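Local coordinates for protein MymaA.19257.a.B3 (PDB 6Q10) that is of unknown function but forms the soluble domain of a probably membrane-linked mycobacterial protein of the LytR_C family, possibly connected with the cell envelope, at residues L10-P24 against A89-D103. Numbering follows the deposited sequence.
Sequences LGERVSRTEMTDVTP and AAVWLVAPCTELFND. With EDO (1,2-ethanediol), chain B.
The F101 ring is sandwiched between the R13 and L10 side chains: CD of R13 lies over one face, 4.2 Å from the centroid, and CB of L10 covers the opposite face, both CH-pi contacts set off toward the rim. The bend of the R13 chain at chi2 (74°) carries its guanidinium past the ring to E99. There the guanidinium and carboxylate stack with planes 23° apart; NH2 of R13 and OE2 of E99 are 3.3 Å apart, a salt bridge of charges alone, since no N-H points at the oxygen. NE and NH2 of R13 bond instead to O1 and O2 of a 1,2-ethanediol, probably from the crystallisation liquor. That O1 also accepts from L100 N and donates to V14 O at 2.7 Å, so one diol hydroxyl stands between these two backbone groups, while V14 N bonds directly to L100 O. Nearer G11, strands 12-14 and 99-102 pair antiparallel, E12 N and O both bonding N102; the bond from N102 N to E12 O is 2.8 Å and lies in the carbonyl plane. Strand 12-14 is an outermost strand of the mixed sheet within this chain, beside 99-102. On the face away from F101, L100 CD1 sits over the centre of the W92 ring and presses against M19 CB at 3.5 Å. M19 runs past W92, and its SD meets CB of A89 at 3.8 Å. P24 packs on A90 and L93, while H151 of helix 144-153 stacks on W92. The contact thus joins an apolar core beneath helix 16-20 to a polar seam at the end of the strand pair, where a small molecule satisfies L100 N, V14 O and two R13 nitrogens in this crystal.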
# COMPACT_ATOMS: atom_id res chain seq x y z
N LEU A 10 -14.85 -1.75 8.23
CA LEU A 10 -13.70 -1.87 7.34
C LEU A 10 -13.13 -3.29 7.30
O LEU A 10 -12.14 -3.54 6.60
CB LEU A 10 -12.59 -0.91 7.77
CG LEU A 10 -12.93 0.58 7.80
CD1 LEU A 10 -12.18 1.25 8.92
CD2 LEU A 10 -12.55 1.19 6.48
N GLY A 11 -13.71 -4.20 8.05
CA GLY A 11 -13.20 -5.55 8.10
C GLY A 11 -12.19 -5.73 9.22
O GLY A 11 -12.23 -5.02 10.23
N GLU A 12 -11.30 -6.68 9.05
CA GLU A 12 -10.43 -7.12 10.13
C GLU A 12 -9.12 -6.35 10.07
O GLU A 12 -8.48 -6.29 9.02
CB GLU A 12 -10.20 -8.63 10.02
CG GLU A 12 -8.94 -9.16 10.70
CD GLU A 12 -8.60 -10.58 10.28
OE1 GLU A 12 -8.77 -10.92 9.08
OE2 GLU A 12 -8.16 -11.37 11.14
N ARG A 13 -8.73 -5.74 11.19
CA ARG A 13 -7.41 -5.10 11.27
C ARG A 13 -6.33 -6.18 11.22
O ARG A 13 -6.37 -7.14 11.99
CB ARG A 13 -7.32 -4.28 12.56
CG ARG A 13 -5.97 -3.57 12.79
CD ARG A 13 -5.77 -2.36 11.87
NE ARG A 13 -4.58 -1.61 12.28
CZ ARG A 13 -4.56 -0.69 13.23
NH1 ARG A 13 -5.67 -0.41 13.91
NH2 ARG A 13 -3.42 -0.06 13.53
N VAL A 14 -5.38 -6.04 10.30
CA VAL A 14 -4.31 -7.02 10.14
C VAL A 14 -3.07 -6.48 10.85
O VAL A 14 -2.73 -5.31 10.68
CB VAL A 14 -4.06 -7.31 8.66
CG1 VAL A 14 -2.83 -8.17 8.49
CG2 VAL A 14 -5.29 -8.00 8.06
N SER A 15 -2.42 -7.32 11.66
CA SER A 15 -1.29 -6.86 12.46
C SER A 15 -0.03 -6.69 11.62
O SER A 15 0.14 -7.31 10.56
CB SER A 15 -0.99 -7.84 13.60
OG SER A 15 -0.54 -9.08 13.08
N ARG A 16 0.83 -5.78 12.07
CA ARG A 16 2.16 -5.66 11.49
C ARG A 16 2.86 -7.01 11.48
O ARG A 16 3.56 -7.36 10.51
CB ARG A 16 2.97 -4.63 12.28
CG ARG A 16 4.44 -4.61 11.95
CD ARG A 16 5.27 -4.00 13.10
NE ARG A 16 5.58 -5.00 14.11
CZ ARG A 16 5.28 -4.90 15.41
NH1 ARG A 16 4.66 -3.83 15.88
NH2 ARG A 16 5.62 -5.89 16.23
N THR A 17 2.70 -7.77 12.56
CA THR A 17 3.39 -9.05 12.66
C THR A 17 2.96 -9.99 11.55
O THR A 17 3.80 -10.59 10.87
CB THR A 17 3.11 -9.66 14.03
OG1 THR A 17 3.63 -8.79 15.03
CG2 THR A 17 3.72 -11.04 14.14
N GLU A 18 1.65 -10.09 11.33
CA GLU A 18 1.16 -10.99 10.29
C GLU A 18 1.59 -10.51 8.91
O GLU A 18 2.07 -11.31 8.10
CB GLU A 18 -0.35 -11.10 10.36
CG GLU A 18 -0.91 -11.96 9.22
CD GLU A 18 -2.38 -12.29 9.37
OE1 GLU A 18 -2.99 -11.82 10.36
OE2 GLU A 18 -2.93 -13.01 8.50
N MET A 19 1.48 -9.20 8.64
CA MET A 19 1.78 -8.76 7.28
C MET A 19 3.26 -8.81 6.96
O MET A 19 3.63 -8.92 5.78
CB MET A 19 1.23 -7.36 7.04
CG MET A 19 1.39 -6.88 5.56
SD MET A 19 0.46 -7.78 4.28
CE MET A 19 -0.96 -7.76 5.34
N THR A 20 4.14 -8.68 7.96
CA THR A 20 5.57 -8.74 7.68
C THR A 20 5.97 -10.08 7.08
O THR A 20 6.95 -10.14 6.32
CB THR A 20 6.34 -8.48 8.97
OG1 THR A 20 6.07 -7.14 9.38
CG2 THR A 20 7.84 -8.64 8.74
N ASP A 21 5.21 -11.13 7.33
CA ASP A 21 5.54 -12.45 6.80
C ASP A 21 5.00 -12.68 5.39
O ASP A 21 5.28 -13.75 4.82
CB ASP A 21 5.01 -13.54 7.73
CG ASP A 21 5.85 -13.67 9.00
OD1 ASP A 21 7.03 -13.25 8.98
OD2 ASP A 21 5.32 -14.19 10.00
N VAL A 22 4.27 -11.74 4.81
CA VAL A 22 3.73 -11.90 3.46
C VAL A 22 4.78 -11.48 2.43
O VAL A 22 5.35 -10.39 2.53
CB VAL A 22 2.44 -11.10 3.31
CG1 VAL A 22 1.94 -11.16 1.83
CG2 VAL A 22 1.38 -11.60 4.29
N THR A 23 5.04 -12.34 1.46
CA THR A 23 5.95 -11.96 0.38
C THR A 23 5.25 -10.95 -0.53
O THR A 23 4.16 -11.25 -1.05
CB THR A 23 6.36 -13.17 -0.43
OG1 THR A 23 7.03 -14.10 0.44
CG2 THR A 23 7.30 -12.76 -1.53
N PRO A 24 5.81 -9.76 -0.73
CA PRO A 24 5.14 -8.77 -1.58
C PRO A 24 5.07 -9.25 -3.02
O PRO A 24 5.95 -9.96 -3.52
CB PRO A 24 5.99 -7.51 -1.46
CG PRO A 24 6.97 -7.77 -0.34
CD PRO A 24 7.02 -9.23 -0.07
N ALA A 89 0.99 -6.10 0.64
CA ALA A 89 2.33 -6.09 1.24
C ALA A 89 3.27 -5.21 0.43
O ALA A 89 4.15 -4.55 1.00
CB ALA A 89 2.88 -7.52 1.31
N ALA A 90 3.13 -5.23 -0.91
CA ALA A 90 3.94 -4.37 -1.76
C ALA A 90 3.61 -2.90 -1.53
O ALA A 90 4.52 -2.07 -1.40
CB ALA A 90 3.73 -4.75 -3.24
N VAL A 91 2.32 -2.56 -1.48
CA VAL A 91 1.93 -1.18 -1.19
C VAL A 91 2.45 -0.75 0.18
O VAL A 91 2.88 0.39 0.37
CB VAL A 91 0.40 -1.02 -1.29
CG1 VAL A 91 -0.00 0.41 -0.96
CG2 VAL A 91 -0.06 -1.39 -2.71
N TRP A 92 2.41 -1.66 1.16
CA TRP A 92 2.80 -1.30 2.52
C TRP A 92 4.28 -0.92 2.62
O TRP A 92 4.66 -0.20 3.55
CB TRP A 92 2.45 -2.49 3.44
CG TRP A 92 2.41 -2.22 4.91
CD1 TRP A 92 1.94 -1.12 5.55
CD2 TRP A 92 2.85 -3.13 5.92
NE1 TRP A 92 2.05 -1.29 6.92
CE2 TRP A 92 2.62 -2.52 7.16
CE3 TRP A 92 3.44 -4.40 5.89
CZ2 TRP A 92 2.96 -3.15 8.37
CZ3 TRP A 92 3.75 -5.02 7.09
CH2 TRP A 92 3.50 -4.39 8.30
N LEU A 93 5.11 -1.41 1.70
CA LEU A 93 6.51 -0.99 1.66
C LEU A 93 6.64 0.51 1.48
O LEU A 93 7.52 1.14 2.08
CB LEU A 93 7.22 -1.70 0.51
CG LEU A 93 7.36 -3.20 0.70
CD1 LEU A 93 7.83 -3.79 -0.64
CD2 LEU A 93 8.38 -3.53 1.81
N VAL A 94 5.80 1.10 0.61
CA VAL A 94 5.94 2.51 0.29
C VAL A 94 4.92 3.36 1.04
O VAL A 94 5.03 4.60 1.02
CB VAL A 94 5.87 2.74 -1.23
CG1 VAL A 94 7.11 2.10 -1.90
CG2 VAL A 94 4.58 2.16 -1.84
N ALA A 95 3.97 2.75 1.74
CA ALA A 95 3.05 3.46 2.64
C ALA A 95 3.08 2.77 4.00
O ALA A 95 2.07 2.22 4.46
CB ALA A 95 1.64 3.49 2.07
N PRO A 96 4.24 2.74 4.66
CA PRO A 96 4.40 1.85 5.81
C PRO A 96 3.65 2.26 7.05
O PRO A 96 3.57 1.45 8.00
CB PRO A 96 5.92 1.88 6.06
CG PRO A 96 6.36 3.24 5.53
CD PRO A 96 5.49 3.41 4.28
N CYS A 97 3.13 3.49 7.13
CA CYS A 97 2.49 3.93 8.37
C CYS A 97 0.98 3.96 8.24
O CYS A 97 0.30 4.59 9.05
CB CYS A 97 3.07 5.28 8.80
SG CYS A 97 4.86 5.06 9.20
N THR A 98 0.46 3.29 7.22
CA THR A 98 -0.98 3.09 7.07
C THR A 98 -1.45 1.89 7.88
O THR A 98 -0.65 1.03 8.28
CB THR A 98 -1.35 2.91 5.60
OG1 THR A 98 -0.61 1.81 5.06
CG2 THR A 98 -1.07 4.20 4.81
N GLU A 99 -2.76 1.86 8.17
CA GLU A 99 -3.41 0.77 8.87
C GLU A 99 -3.91 -0.24 7.85
O GLU A 99 -4.46 0.14 6.81
CB GLU A 99 -4.58 1.28 9.72
CG GLU A 99 -4.13 2.30 10.73
CD GLU A 99 -5.11 2.44 11.86
OE1 GLU A 99 -6.28 2.06 11.68
OE2 GLU A 99 -4.70 2.93 12.94
N LEU A 100 -3.74 -1.53 8.15
CA LEU A 100 -4.10 -2.62 7.25
C LEU A 100 -5.46 -3.21 7.62
O LEU A 100 -5.65 -3.61 8.77
CB LEU A 100 -3.05 -3.74 7.33
CG LEU A 100 -1.61 -3.32 7.09
CD1 LEU A 100 -0.67 -4.47 7.45
CD2 LEU A 100 -1.45 -2.90 5.65
N PHE A 101 -6.35 -3.36 6.62
CA PHE A 101 -7.67 -3.96 6.83
C PHE A 101 -7.95 -5.00 5.76
O PHE A 101 -7.89 -4.69 4.57
CB PHE A 101 -8.76 -2.89 6.80
CG PHE A 101 -8.76 -2.03 8.03
CD1 PHE A 101 -9.41 -2.43 9.19
CD2 PHE A 101 -8.03 -0.84 8.04
CE1 PHE A 101 -9.38 -1.63 10.32
CE2 PHE A 101 -8.02 -0.04 9.17
CZ PHE A 101 -8.67 -0.46 10.31
N ASN A 102 -8.33 -6.20 6.20
CA ASN A 102 -8.86 -7.21 5.28
C ASN A 102 -10.38 -7.08 5.30
O ASN A 102 -11.03 -7.42 6.30
CB ASN A 102 -8.42 -8.61 5.70
CG ASN A 102 -8.88 -9.69 4.73
OD1 ASN A 102 -9.96 -9.59 4.16
ND2 ASN A 102 -8.05 -10.72 4.54
N ASP A 103 -10.94 -6.54 4.23
CA ASP A 103 -12.37 -6.24 4.20
C ASP A 103 -13.18 -7.35 3.55
O ASP A 103 -14.37 -7.18 3.34
CB ASP A 103 -12.62 -4.88 3.53
CG ASP A 103 -12.33 -4.87 2.02
OD1 ASP A 103 -11.90 -5.90 1.44
OD2 ASP A 103 -12.56 -3.80 1.42
C1 EDO B . -1.24 -2.70 10.99
O1 EDO B . -2.61 -2.60 10.57
C2 EDO B . -0.53 -1.35 10.89
O2 EDO B . -1.22 -0.37 11.66